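Local coordinates for predicted acetamidase/formamidase (Thermoanaerobacter tengcongensis, PDB 3TKK), which probably hydrolyses carbon-nitrogen bonds of small linear amides, such as acetamide or formamide, and holds a zinc and a calcium ion close together in its interior, at residues A[155-160]-A[182-187]; A[256-261]-A[295-300]. One frame throughout, in Å; residues are numbered along the deposited sequence.

Contact 1 (A[155-160]-A[182-187]); sequences GGNMDT and LGDLHA. With CA (calcium ion), chain G; ZN (zinc ion), chain F.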
loop_
_atom_site.group_PDB
_atom_site.type_symbol
_atom_site.label_atom_id
_atom_site.label_comp_id
_atom_site.label_asym_id
_atom_site.label_seq_id
_atom_site.Cartn_x
_atom_site.Cartn_y
_atom_site.Cartn_z
ATOM N N GLY A 155 -10.533 13.512 -10.063
ATOM C CA GLY A 155 -9.214 13.096 -10.438
ATOM C C GLY A 155 -8.242 14.207 -10.125
ATOM O O GLY A 155 -8.267 14.741 -9.042
ATOM N N GLY A 156 -7.362 14.537 -11.047
ATOM C CA GLY A 156 -6.354 15.614 -10.776
ATOM C C GLY A 156 -5.027 14.967 -10.321
ATOM O O GLY A 156 -4.632 13.977 -10.872
ATOM N N ASN A 157 -4.400 15.483 -9.280
ATOM C CA ASN A 157 -2.986 15.079 -8.965
ATOM C C ASN A 157 -3.049 13.894 -7.991
ATOM O O ASN A 157 -2.752 13.994 -6.784
ATOM C CB ASN A 157 -2.297 16.228 -8.251
ATOM C CG ASN A 157 -0.794 16.019 -8.094
ATOM O OD1 ASN A 157 -0.169 15.213 -8.746
ATOM N ND2 ASN A 157 -0.206 16.786 -7.173
ATOM N N MET A 158 -3.402 12.784 -8.540
ATOM C CA MET A 158 -3.556 11.562 -7.779
ATOM C C MET A 158 -2.245 10.731 -7.634
ATOM O O MET A 158 -2.259 9.808 -6.844
ATOM C CB MET A 158 -4.596 10.675 -8.464
ATOM C CG MET A 158 -5.938 11.254 -8.682
ATOM S SD MET A 158 -7.135 10.088 -9.392
ATOM C CE MET A 158 -6.645 10.303 -11.093
ATOM N N ASP A 159 -1.205 10.989 -8.478
ATOM C CA ASP A 159 0.140 10.358 -8.412
ATOM C C ASP A 159 -0.021 8.908 -8.066
ATOM O O ASP A 159 0.579 8.352 -7.092
ATOM C CB ASP A 159 1.112 11.039 -7.450
ATOM C CG ASP A 159 1.611 12.430 -7.967
ATOM O OD1 ASP A 159 1.582 12.780 -9.173
ATOM O OD2 ASP A 159 1.796 13.307 -7.102
ATOM N N THR A 160 -0.763 8.246 -8.954
ATOM C CA THR A 160 -1.020 6.824 -8.838
ATOM C C THR A 160 -0.252 5.949 -9.835
ATOM O O THR A 160 -0.454 6.104 -11.051
ATOM C CB THR A 160 -2.589 6.614 -8.901
ATOM O OG1 THR A 160 -3.199 7.231 -7.716
ATOM C CG2 THR A 160 -2.862 5.110 -8.953
ATOM N N LEU A 182 -4.744 16.188 -18.774
ATOM C CA LEU A 182 -3.650 15.308 -18.195
ATOM C C LEU A 182 -2.263 15.954 -18.221
ATOM O O LEU A 182 -1.920 16.779 -19.078
ATOM C CB LEU A 182 -3.701 13.850 -18.651
ATOM C CG LEU A 182 -3.384 13.723 -20.217
ATOM C CD1 LEU A 182 -3.014 12.417 -20.641
ATOM C CD2 LEU A 182 -4.674 13.965 -20.884
ATOM N N GLY A 183 -1.427 15.589 -17.303
ATOM C CA GLY A 183 -0.060 15.995 -17.424
ATOM C C GLY A 183 0.760 15.303 -16.325
ATOM O O GLY A 183 0.358 14.303 -15.817
ATOM N N ASP A 184 1.823 15.983 -15.895
ATOM C CA ASP A 184 2.720 15.500 -14.823
ATOM C C ASP A 184 3.134 14.122 -14.977
ATOM O O ASP A 184 2.940 13.359 -13.988
ATOM C CB ASP A 184 1.938 15.675 -13.472
ATOM C CG ASP A 184 2.716 15.248 -12.242
ATOM O OD1 ASP A 184 3.891 15.537 -12.158
ATOM O OD2 ASP A 184 2.179 14.651 -11.251
ATOM N N LEU A 185 3.695 13.745 -16.156
ATOM C CA LEU A 185 4.216 12.449 -16.334
ATOM C C LEU A 185 5.457 12.201 -15.477
ATOM O O LEU A 185 6.207 13.180 -15.156
ATOM C CB LEU A 185 4.565 12.073 -17.844
ATOM C CG LEU A 185 3.572 12.399 -18.994
ATOM C CD1 LEU A 185 4.111 11.985 -20.511
ATOM C CD2 LEU A 185 2.259 11.787 -18.787
ATOM N N HIS A 186 5.660 10.895 -15.157
ATOM C CA HIS A 186 6.843 10.492 -14.329
ATOM C C HIS A 186 7.437 9.348 -15.070
ATOM O O HIS A 186 6.659 8.558 -15.551
ATOM C CB HIS A 186 6.535 10.015 -12.904
ATOM C CG HIS A 186 5.882 11.046 -12.041
ATOM N ND1 HIS A 186 5.016 10.721 -11.036
ATOM C CD2 HIS A 186 6.011 12.380 -12.010
ATOM C CE1 HIS A 186 4.512 11.822 -10.513
ATOM N NE2 HIS A 186 5.117 12.849 -11.096
ATOM N N ALA A 187 8.747 9.368 -15.299
ATOM C CA ALA A 187 9.403 8.184 -15.865
ATOM C C ALA A 187 9.453 6.982 -14.865
ATOM O O ALA A 187 9.696 5.820 -15.261
ATOM C CB ALA A 187 10.846 8.580 -16.187
HETATM CA CA CA G . 2.113 15.048 -8.959
HETATM ZN ZN ZN F . 5.191 14.899 -10.606
HETATM O O HOH W 1 2.542 16.306 -6.886
HETATM O O HOH W 2 4.590 14.851 -8.659
HETATM O O HOH W 3 2.448 17.482 -9.369
#

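Contact 2 (A[256-261]-A[295-300]); sequences TDLSTE and ESYGIR. With CA (calcium ion), chain E.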
loop_
_atom_site.group_PDB
_atom_site.type_symbol
_atom_site.label_atom_id
_atom_site.label_comp_id
_atom_site.label_asym_id
_atom_site.label_seq_id
_atom_site.Cartn_x
_atom_site.Cartn_y
_atom_site.Cartn_z
ATOM N N THR A 256 -24.172 -6.709 -7.156
ATOM C CA THR A 256 -24.220 -8.100 -6.715
ATOM C C THR A 256 -25.288 -8.325 -5.624
ATOM O O THR A 256 -25.839 -7.396 -5.114
ATOM C CB THR A 256 -22.831 -8.663 -6.190
ATOM O OG1 THR A 256 -22.576 -8.279 -4.829
ATOM C CG2 THR A 256 -21.692 -8.244 -7.018
ATOM N N ASP A 257 -25.500 -9.574 -5.225
ATOM C CA ASP A 257 -26.387 -9.873 -4.128
ATOM C C ASP A 257 -25.560 -10.329 -2.926
ATOM O O ASP A 257 -26.059 -10.980 -1.986
ATOM C CB ASP A 257 -27.402 -10.933 -4.561
ATOM C CG ASP A 257 -26.760 -12.306 -4.825
ATOM O OD1 ASP A 257 -25.505 -12.443 -4.674
ATOM O OD2 ASP A 257 -27.504 -13.243 -5.203
ATOM N N LEU A 258 -24.285 -10.017 -2.960
ATOM C CA LEU A 258 -23.447 -10.371 -1.785
ATOM C C LEU A 258 -23.922 -9.505 -0.611
ATOM O O LEU A 258 -24.206 -8.295 -0.794
ATOM C CB LEU A 258 -22.032 -10.027 -2.087
ATOM C CG LEU A 258 -20.946 -11.064 -2.369
ATOM C CD1 LEU A 258 -19.619 -10.367 -1.993
ATOM C CD2 LEU A 258 -21.081 -12.427 -1.576
ATOM N N SER A 259 -24.082 -10.105 0.547
ATOM C CA SER A 259 -24.423 -9.330 1.732
ATOM C C SER A 259 -23.253 -8.420 2.126
ATOM O O SER A 259 -22.155 -8.561 1.609
ATOM C CB SER A 259 -24.738 -10.213 2.893
ATOM O OG SER A 259 -23.547 -10.748 3.493
ATOM N N THR A 260 -23.511 -7.500 3.044
ATOM C CA THR A 260 -22.477 -6.596 3.481
ATOM C C THR A 260 -21.345 -7.392 4.129
ATOM O O THR A 260 -20.149 -7.034 3.958
ATOM C CB THR A 260 -22.984 -5.622 4.547
ATOM O OG1 THR A 260 -24.123 -4.903 4.044
ATOM C CG2 THR A 260 -21.845 -4.615 4.863
ATOM N N GLU A 261 -21.695 -8.461 4.868
ATOM C CA GLU A 261 -20.629 -9.136 5.594
ATOM C C GLU A 261 -19.856 -10.004 4.610
ATOM O O GLU A 261 -18.642 -10.133 4.758
ATOM C CB GLU A 261 -21.063 -9.855 6.904
ATOM C CG GLU A 261 -22.431 -10.076 7.219
ATOM C CD GLU A 261 -23.364 -8.852 7.381
ATOM O OE1 GLU A 261 -23.444 -8.173 8.454
ATOM O OE2 GLU A 261 -24.163 -8.730 6.493
ATOM N N GLU A 295 -14.984 -10.068 -12.013
ATOM C CA GLU A 295 -15.475 -10.808 -13.192
ATOM C C GLU A 295 -16.448 -11.900 -12.750
ATOM O O GLU A 295 -17.518 -12.048 -13.314
ATOM C CB GLU A 295 -14.274 -11.391 -13.927
ATOM C CG GLU A 295 -14.552 -12.183 -15.202
ATOM C CD GLU A 295 -15.527 -11.475 -16.123
ATOM O OE1 GLU A 295 -15.700 -10.235 -16.036
ATOM O OE2 GLU A 295 -16.131 -12.169 -16.945
ATOM N N SER A 296 -16.102 -12.667 -11.726
ATOM C CA SER A 296 -17.033 -13.714 -11.328
ATOM C C SER A 296 -18.398 -13.142 -11.041
ATOM O O SER A 296 -19.396 -13.779 -11.379
ATOM C CB SER A 296 -16.548 -14.445 -10.115
ATOM O OG SER A 296 -15.394 -15.180 -10.450
ATOM N N TYR A 297 -18.468 -11.952 -10.425
ATOM C CA TYR A 297 -19.786 -11.422 -10.050
ATOM C C TYR A 297 -20.301 -10.546 -11.109
ATOM O O TYR A 297 -21.149 -9.679 -10.843
ATOM C CB TYR A 297 -19.807 -10.676 -8.732
ATOM C CG TYR A 297 -19.428 -11.470 -7.510
ATOM C CD1 TYR A 297 -18.108 -11.605 -7.198
ATOM C CD2 TYR A 297 -20.373 -12.040 -6.645
ATOM C CE1 TYR A 297 -17.676 -12.230 -6.100
ATOM C CE2 TYR A 297 -19.928 -12.744 -5.473
ATOM C CZ TYR A 297 -18.553 -12.824 -5.241
ATOM O OH TYR A 297 -17.903 -13.415 -4.150
ATOM N N GLY A 298 -19.793 -10.753 -12.325
ATOM C CA GLY A 298 -20.351 -10.094 -13.487
ATOM C C GLY A 298 -20.239 -8.581 -13.403
ATOM O O GLY A 298 -21.037 -7.862 -14.028
ATOM N N ILE A 299 -19.248 -8.099 -12.630
ATOM C CA ILE A 299 -18.990 -6.658 -12.518
ATOM C C ILE A 299 -18.094 -6.143 -13.650
ATOM O O ILE A 299 -16.876 -6.368 -13.642
ATOM C CB ILE A 299 -18.392 -6.282 -11.120
ATOM C CG1 ILE A 299 -19.309 -6.766 -10.000
ATOM C CG2 ILE A 299 -18.266 -4.793 -10.992
ATOM C CD1 ILE A 299 -18.927 -6.230 -8.652
ATOM N N ARG A 300 -18.686 -5.462 -14.638
ATOM C CA ARG A 300 -17.885 -4.854 -15.711
ATOM C C ARG A 300 -18.407 -3.486 -16.103
ATOM O O ARG A 300 -19.547 -3.334 -16.543
ATOM C CB ARG A 300 -17.799 -5.779 -16.918
ATOM C CG ARG A 300 -19.071 -6.513 -17.130
ATOM C CD ARG A 300 -18.989 -7.560 -18.224
ATOM N NE ARG A 300 -19.972 -8.576 -17.881
ATOM C CZ ARG A 300 -19.666 -9.780 -17.414
ATOM N NH1 ARG A 300 -18.402 -10.153 -17.293
ATOM N NH2 ARG A 300 -20.629 -10.616 -17.084
HETATM CA CA CA E . -27.213 -5.918 -4.164
HETATM O O HOH W 4 -26.452 -6.993 -2.382
HETATM O O HOH W 5 -28.269 -5.249 -2.545
#

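Contact 1 (A[155-160]-A[182-187])
The carboxylate of D184 bridges two metals. Its OD2 binds calcium at 2.3 Å, and its OD1 binds zinc at 2.1 Å. Across the contact, N157 OD1 and both carboxylate oxygens of D159 hold the same calcium. D159 is lopsided in its bidentate grip: OD1 stands at 2.3 Å from the ion and OD2 at 2.6 Å. Three waters bring the ligands to seven. One of them also binds zinc, so the metals share a water as well as a carboxylate. D159 OD1 comes within 2.9 Å of D184 OD2. Two carboxylates can meet so closely because the cation between them probably offsets their charge. Their planes are turned 61° apart.

With chi1 at -179°, the D184 carboxylate extends away from its own backbone N and toward 155-160. N157 gives its carbonyl oxygen to the metal. Its ND2 binds G149 O and a calcium-bound water, and these bonds fix which way round the amide sits.

The site lies deep in the protein, where strands 155-157 and 180-186 both pair antiparallel with strand 133-138. N157 is the centre of an inverse gamma turn, closed by M158 N to G156 O. D159 follows shortly after it. This is a binuclear metal centre with a bridging carboxylate, consistent with the proposed amide hydrolysis.

H186 binds zinc through NE2 at 2.1 Å. D159 OD1 approaches the ring at its edge, 3.4 Å from H186 CE1. The backbone oxygen of D184 lies over one ring face, toward the rim. E200 and C39, the latter oxidised to 3-sulfinoalanine, complete the protein ligands of zinc.

Contact 2 (A[256-261]-A[295-300])
The Y297 ring is met obliquely by two apolar groups of 256-261. L258 CG lies 3.7 Å from Y297 CE2, near the far end of the ring. T256 CG2 sits at the near end, 3.5 Å from Y297 CB. The side chains of L258 and Y297 cross at about a right angle. L258 CD1 lies near the tyrosine hydroxyl. The second flat group is the guanidinium of R300. G298 O lies over one face, offset toward the rim, and E295 CD is at the edge, in plane. R300 NH1 forms a salt bridge with E295 OE1 at 3.0 Å.

The T256 methyl also reaches I299 CD1, at 3.8 Å. The methyl thus touches both residues, coming closer to Y297 CB than to the ring. T256 CG2 points this way because it is anti to the carbonyl carbon of its own residue, which turns OG1 from the apolar partners to the backbone. That OG1 accepts from L258 N at 3.1 Å, with an N-H...O angle of 157°, and is also hydrogen-bonded to F252 O.

T256 O binds a calcium ion at 2.2 Å, together with K253 O and two waters. One of these waters donates to L258 O. Both protein ligands are thus backbone oxygens.

L266 of helix 260-270 touches both L258 and Y297. The ring of Y297 also makes a cation-pi contact with K125 of the second subunit, so the contact borders the dimer interface.

Helix ends meet here. T256 forms an ST turn after helix 237-255. S259 is the N-cap of helix 260-270. G298, with positive phi, is the C-prime residue of the Schellman motif that ends helix 291-296.

How the contacts relate
The contacts follow one another along the chain and neither nest nor cross. Contact 1 comes first. It closes a loop of 21 residues that includes strand 168-172, and brings the turn after strand 155-157 to the end of strand 180-186. Contact 2 closes a loop of 33 residues near the C terminus. Most of helix 260-270, strands 272-277 and 283-290 and most of helix 291-296 lie inside it. The centres of the two contacts are 31 Å apart. Contact 1 is close to the centre of the folded chain and contact 2 is at its periphery. The second loop still reaches the first contact: T160 is hydrogen-bonded to S276, and N157 touches D280.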